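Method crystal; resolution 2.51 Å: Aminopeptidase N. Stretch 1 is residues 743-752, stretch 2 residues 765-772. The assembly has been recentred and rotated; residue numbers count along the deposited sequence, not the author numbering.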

ATOM      1  N   VAL A 743      -6.386 -12.636 -16.636  1.00 54.72           N
ATOM      2  CA  VAL A 743      -6.896 -13.915 -16.141  1.00 51.36           C
ATOM      3  C   VAL A 743      -5.922 -15.066 -16.423  1.00 55.43           C
ATOM      4  O   VAL A 743      -5.833 -16.015 -15.639  1.00 49.52           O
ATOM      5  N   VAL A 744      -5.200 -14.983 -17.542  1.00 60.59           N
ATOM      6  CA  VAL A 744      -4.166 -15.973 -17.868  1.00 61.70           C
ATOM      7  C   VAL A 744      -3.048 -15.925 -16.826  1.00 52.13           C
ATOM      8  O   VAL A 744      -2.494 -16.956 -16.457  1.00 52.37           O
ATOM      9  N   ASN A 745      -2.720 -14.725 -16.355  1.00 54.02           N
ATOM     10  CA  ASN A 745      -1.747 -14.567 -15.273  1.00 56.25           C
ATOM     11  C   ASN A 745      -2.154 -15.359 -14.030  1.00 62.25           C
ATOM     12  O   ASN A 745      -1.330 -16.045 -13.423  1.00 65.08           O
ATOM     13  N   LYS A 746      -3.433 -15.274 -13.675  1.00 60.20           N
ATOM     14  CA  LYS A 746      -3.975 -16.025 -12.546  1.00 53.54           C
ATOM     15  C   LYS A 746      -3.937 -17.531 -12.818  1.00 49.59           C
ATOM     16  O   LYS A 746      -3.750 -18.333 -11.902  1.00 45.79           O
ATOM     17  N   TRP A 747      -4.117 -17.906 -14.082  1.00 43.75           N
ATOM     18  CA  TRP A 747      -3.989 -19.296 -14.512  1.00 41.87           C
ATOM     19  C   TRP A 747      -2.571 -19.823 -14.262  1.00 43.10           C
ATOM     20  O   TRP A 747      -2.389 -20.953 -13.793  1.00 40.32           O
ATOM     21  N   LEU A 748      -1.575 -18.994 -14.564  1.00 44.88           N
ATOM     22  CA  LEU A 748      -0.174 -19.335 -14.313  1.00 45.50           C
ATOM     23  C   LEU A 748       0.104 -19.417 -12.815  1.00 48.99           C
ATOM     24  O   LEU A 748       0.668 -20.402 -12.331  1.00 51.67           O
ATOM     25  N   LEU A 749      -0.299 -18.376 -12.090  1.00 49.16           N
ATOM     26  CA  LEU A 749      -0.090 -18.303 -10.645  1.00 44.63           C
ATOM     27  C   LEU A 749      -0.699 -19.498  -9.936  1.00 44.65           C
ATOM     28  O   LEU A 749      -0.076 -20.069  -9.054  1.00 46.15           O
ATOM     29  N   SER A 750      -1.914 -19.874 -10.332  1.00 52.36           N
ATOM     30  CA  SER A 750      -2.612 -21.008  -9.720  1.00 52.64           C
ATOM     31  C   SER A 750      -1.841 -22.305  -9.910  1.00 50.73           C
ATOM     32  O   SER A 750      -1.696 -23.090  -8.970  1.00 61.92           O
ATOM     33  N   GLN A 751      -1.351 -22.525 -11.128  1.00 47.23           N
ATOM     34  CA  GLN A 751      -0.530 -23.698 -11.427  1.00 48.08           C
ATOM     35  C   GLN A 751       0.782 -23.667 -10.640  1.00 51.80           C
ATOM     36  O   GLN A 751       1.184 -24.676 -10.055  1.00 47.75           O
ATOM     37  N   ALA A 752       1.426 -22.501 -10.613  1.00 48.14           N
ATOM     38  CA  ALA A 752       2.656 -22.298  -9.842  1.00 49.53           C
ATOM     39  C   ALA A 752       2.494 -22.652  -8.365  1.00 49.64           C
ATOM     40  O   ALA A 752       3.447 -23.096  -7.722  1.00 50.02           O
ATOM     41  N   GLY A 765       7.253 -26.538 -18.017  1.00 62.15           N
ATOM     42  CA  GLY A 765       6.470 -26.674 -19.241  1.00 61.49           C
ATOM     43  C   GLY A 765       5.772 -25.375 -19.598  1.00 64.63           C
ATOM     44  O   GLY A 765       5.496 -25.113 -20.772  1.00 70.19           O
ATOM     45  N   LEU A 766       5.487 -24.564 -18.580  1.00 59.23           N
ATOM     46  CA  LEU A 766       4.800 -23.288 -18.768  1.00 65.25           C
ATOM     47  C   LEU A 766       5.685 -22.186 -19.353  1.00 65.43           C
ATOM     48  O   LEU A 766       5.179 -21.316 -20.061  1.00 71.20           O
ATOM     49  N   VAL A 767       6.990 -22.214 -19.086  1.00 66.06           N
ATOM     50  CA  VAL A 767       7.888 -21.197 -19.657  1.00 64.28           C
ATOM     51  C   VAL A 767       7.932 -21.286 -21.190  1.00 63.36           C
ATOM     52  O   VAL A 767       8.111 -20.277 -21.872  1.00 67.65           O
ATOM     53  N   ASN A 768       7.738 -22.493 -21.719  1.00 64.55           N
ATOM     54  CA  ASN A 768       7.733 -22.732 -23.166  1.00 66.51           C
ATOM     55  C   ASN A 768       6.353 -22.498 -23.797  1.00 63.30           C
ATOM     56  O   ASN A 768       6.220 -22.474 -25.022  1.00 60.87           O
ATOM     57  N   HIS A 769       5.343 -22.318 -22.948  1.00 61.78           N
ATOM     58  CA  HIS A 769       3.957 -22.107 -23.369  1.00 62.43           C
ATOM     59  C   HIS A 769       3.772 -20.666 -23.868  1.00 59.32           C
ATOM     60  O   HIS A 769       4.339 -19.739 -23.288  1.00 56.62           O
ATOM     61  N   PRO A 770       2.972 -20.466 -24.939  1.00 64.90           N
ATOM     62  CA  PRO A 770       2.808 -19.117 -25.499  1.00 68.80           C
ATOM     63  C   PRO A 770       2.111 -18.148 -24.541  1.00 73.93           C
ATOM     64  O   PRO A 770       2.244 -16.932 -24.692  1.00 73.15           O
ATOM     65  N   ALA A 771       1.367 -18.696 -23.579  1.00 74.02           N
ATOM     66  CA  ALA A 771       0.796 -17.919 -22.478  1.00 64.92           C
ATOM     67  C   ALA A 771       1.866 -17.247 -21.615  1.00 66.80           C
ATOM     68  O   ALA A 771       1.600 -16.218 -20.995  1.00 65.36           O
ATOM     69  N   TYR A 772       3.059 -17.841 -21.557  1.00 60.10           N
ATOM     70  CA  TYR A 772       4.195 -17.224 -20.880  1.00 57.16           C
ATOM     71  C   TYR A 772       5.038 -16.408 -21.852  1.00 56.38           C
ATOM     72  O   TYR A 772       5.099 -16.701 -23.047  1.00 52.35           O
TER

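One face of the helix 743-752 carries this contact. Val744, Trp747, Leu748 and Gln751 follow the i, i+3, i+4, i+7 spacing, and each sends its CA-to-CB bond toward the second stretch. Leu766, His769 and Ala771 answer from the other side, a helical residue followed by two from a turn. No hydrogen bond crosses between the stretches; the fit is almost wholly apolar.

The backbones come closest at Val744 and Ala771, with CA atoms 7.0 Å apart, and small side chains suit that spacing. Val744, chi1 t, places CG1 3.7 Å from Ala771 CB. Ala771 CB also lies 3.9 Å from Trp747 CZ3, so alanine fills the corner between valine and indole.

Trp747, with chi1 t and chi2 69°, extends its six-membered ring along the turn. Trp747 CH2 reaches His769 CE1 at 3.8 Å and Leu766 CD2 at 4.0 Å. His769 is also t, at -150°, and the two ring planes meet obliquely at 47°. The indole NE1 is hydrogen-bonded elsewhere in the structure; the contacts with this stretch are made by the six-membered ring.

Leu766 has the largest covered area of the contact. In its mt rotamer Leu766 sets both methyls 4.1 Å from Leu748 CD2 and both near Gln751 NE2, Leu766 CD1 at 3.7 Å and Leu766 CD2 at 3.9 Å; of the two, CD2 also reaches Trp747. Leu748 is likewise mt, and Leu748 CD1 sits 4.1 Å from Ala771 O.

Gln751, chi1 m and chi2 t, shows how a polar residue can join such a surface. Its side chain folds back along its own helix, and Gln751 NE2 donates to Trp747 O at 2.8 Å, so NE2 has a polar partner while it packs beside Leu766. Tyr772 N to His769 O, 2.9 Å, closes the type I turn that presents Ala771.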

ATOM      1  CB  VAL A 743      -8.278 -14.230 -16.762  1.00 49.86           C
ATOM      2  CG1 VAL A 743      -8.829 -15.555 -16.244  1.00 46.38           C
ATOM      3  CG2 VAL A 743      -9.252 -13.092 -16.481  1.00 52.21           C
ATOM      4  CB  VAL A 744      -3.567 -15.761 -19.282  1.00 65.11           C
ATOM      5  CG1 VAL A 744      -2.425 -16.737 -19.541  1.00 73.67           C
ATOM      6  CG2 VAL A 744      -4.632 -15.920 -20.358  1.00 62.99           C
ATOM      7  CB  ASN A 745      -1.570 -13.084 -14.919  1.00 57.92           C
ATOM      8  CG  ASN A 745      -0.838 -12.306 -16.001  1.00 58.10           C
ATOM      9  OD1 ASN A 745      -0.477 -12.853 -17.046  1.00 51.52           O
ATOM     10  ND2 ASN A 745      -0.614 -11.018 -15.752  1.00 58.92           N
ATOM     11  CB  LYS A 746      -5.404 -15.570 -12.242  1.00 64.04           C
ATOM     12  CG  LYS A 746      -5.510 -14.095 -11.875  1.00 80.61           C
ATOM     13  CD  LYS A 746      -6.881 -13.732 -11.325  1.00 86.43           C
ATOM     14  CE  LYS A 746      -6.907 -12.294 -10.830  1.00 84.15           C
ATOM     15  NZ  LYS A 746      -8.014 -12.056  -9.865  1.00 90.82           N
ATOM     16  CB  TRP A 747      -4.364 -19.406 -15.989  1.00 38.60           C
ATOM     17  CG  TRP A 747      -4.310 -20.782 -16.559  1.00 41.96           C
ATOM     18  CD1 TRP A 747      -5.143 -21.830 -16.274  1.00 43.89           C
ATOM     19  CD2 TRP A 747      -3.394 -21.255 -17.548  1.00 47.02           C
ATOM     20  NE1 TRP A 747      -4.789 -22.933 -17.016  1.00 43.99           N
ATOM     21  CE2 TRP A 747      -3.719 -22.606 -17.808  1.00 49.47           C
ATOM     22  CE3 TRP A 747      -2.320 -20.671 -18.236  1.00 45.21           C
ATOM     23  CZ2 TRP A 747      -3.007 -23.382 -18.727  1.00 48.57           C
ATOM     24  CZ3 TRP A 747      -1.618 -21.440 -19.148  1.00 43.41           C
ATOM     25  CH2 TRP A 747      -1.964 -22.784 -19.384  1.00 45.76           C
ATOM     26  CB  LEU A 748       0.757 -18.293 -14.942  1.00 45.79           C
ATOM     27  CG  LEU A 748       0.739 -18.167 -16.468  1.00 45.67           C
ATOM     28  CD1 LEU A 748       1.396 -16.867 -16.904  1.00 46.23           C
ATOM     29  CD2 LEU A 748       1.420 -19.362 -17.123  1.00 45.19           C
ATOM     30  CB  LEU A 749      -0.682 -17.009 -10.080  1.00 46.81           C
ATOM     31  CG  LEU A 749      -0.600 -16.779  -8.564  1.00 48.15           C
ATOM     32  CD1 LEU A 749       0.812 -16.968  -8.035  1.00 45.81           C
ATOM     33  CD2 LEU A 749      -1.105 -15.384  -8.221  1.00 49.43           C
ATOM     34  CB  SER A 750      -4.019 -21.163 -10.304  1.00 53.84           C
ATOM     35  OG  SER A 750      -4.849 -20.084  -9.922  1.00 50.35           O
ATOM     36  CB  GLN A 751      -0.252 -23.791 -12.926  1.00 43.01           C
ATOM     37  CG  GLN A 751      -1.436 -24.287 -13.736  1.00 46.64           C
ATOM     38  CD  GLN A 751      -1.255 -24.063 -15.224  1.00 55.98           C
ATOM     39  OE1 GLN A 751      -1.089 -25.012 -15.992  1.00 56.26           O
ATOM     40  NE2 GLN A 751      -1.268 -22.799 -15.638  1.00 56.34           N
ATOM     41  CB  ALA A 752       3.131 -20.858  -9.978  1.00 51.66           C
ATOM     42  CB  LEU A 766       4.161 -22.809 -17.454  1.00 68.54           C
ATOM     43  CG  LEU A 766       2.872 -23.528 -17.037  1.00 69.47           C
ATOM     44  CD1 LEU A 766       2.425 -23.067 -15.656  1.00 64.38           C
ATOM     45  CD2 LEU A 766       1.764 -23.319 -18.063  1.00 71.16           C
ATOM     46  CB  VAL A 767       9.327 -21.248 -19.071  1.00 60.66           C
ATOM     47  CG1 VAL A 767       9.299 -21.215 -17.546  1.00 55.01           C
ATOM     48  CG2 VAL A 767      10.097 -22.458 -19.579  1.00 67.33           C
ATOM     49  CB  ASN A 768       8.206 -24.160 -23.458  1.00 67.60           C
ATOM     50  CG  ASN A 768       9.471 -24.528 -22.691  1.00 69.98           C
ATOM     51  OD1 ASN A 768      10.419 -23.744 -22.619  1.00 62.25           O
ATOM     52  ND2 ASN A 768       9.483 -25.722 -22.104  1.00 69.05           N
ATOM     53  CB  HIS A 769       3.033 -22.382 -22.174  1.00 63.91           C
ATOM     54  CG  HIS A 769       1.678 -22.894 -22.548  1.00 72.38           C
ATOM     55  ND1 HIS A 769       0.542 -22.118 -22.478  1.00 67.85           N
ATOM     56  CD2 HIS A 769       1.275 -24.112 -22.982  1.00 75.60           C
ATOM     57  CE1 HIS A 769      -0.501 -22.831 -22.860  1.00 68.07           C
ATOM     58  NE2 HIS A 769      -0.084 -24.046 -23.170  1.00 73.78           N
ATOM     59  CB  PRO A 770       1.937 -19.357 -26.736  1.00 66.30           C
ATOM     60  CG  PRO A 770       1.145 -20.570 -26.395  1.00 63.83           C
ATOM     61  CD  PRO A 770       2.088 -21.438 -25.611  1.00 66.52           C
ATOM     62  CB  ALA A 771      -0.079 -18.805 -21.609  1.00 65.58           C
ATOM     63  CB  TYR A 772       5.066 -18.292 -20.216  1.00 59.68           C
ATOM     64  CG  TYR A 772       6.183 -17.741 -19.343  1.00 57.36           C
ATOM     65  CD1 TYR A 772       5.911 -17.163 -18.106  1.00 51.61           C
ATOM     66  CD2 TYR A 772       7.513 -17.807 -19.753  1.00 62.53           C
ATOM     67  CE1 TYR A 772       6.925 -16.662 -17.307  1.00 50.08           C
ATOM     68  CE2 TYR A 772       8.536 -17.315 -18.957  1.00 60.84           C
ATOM     69  CZ  TYR A 772       8.238 -16.742 -17.734  1.00 55.97           C
ATOM     70  OH  TYR A 772       9.254 -16.246 -16.945  1.00 52.32           O
TER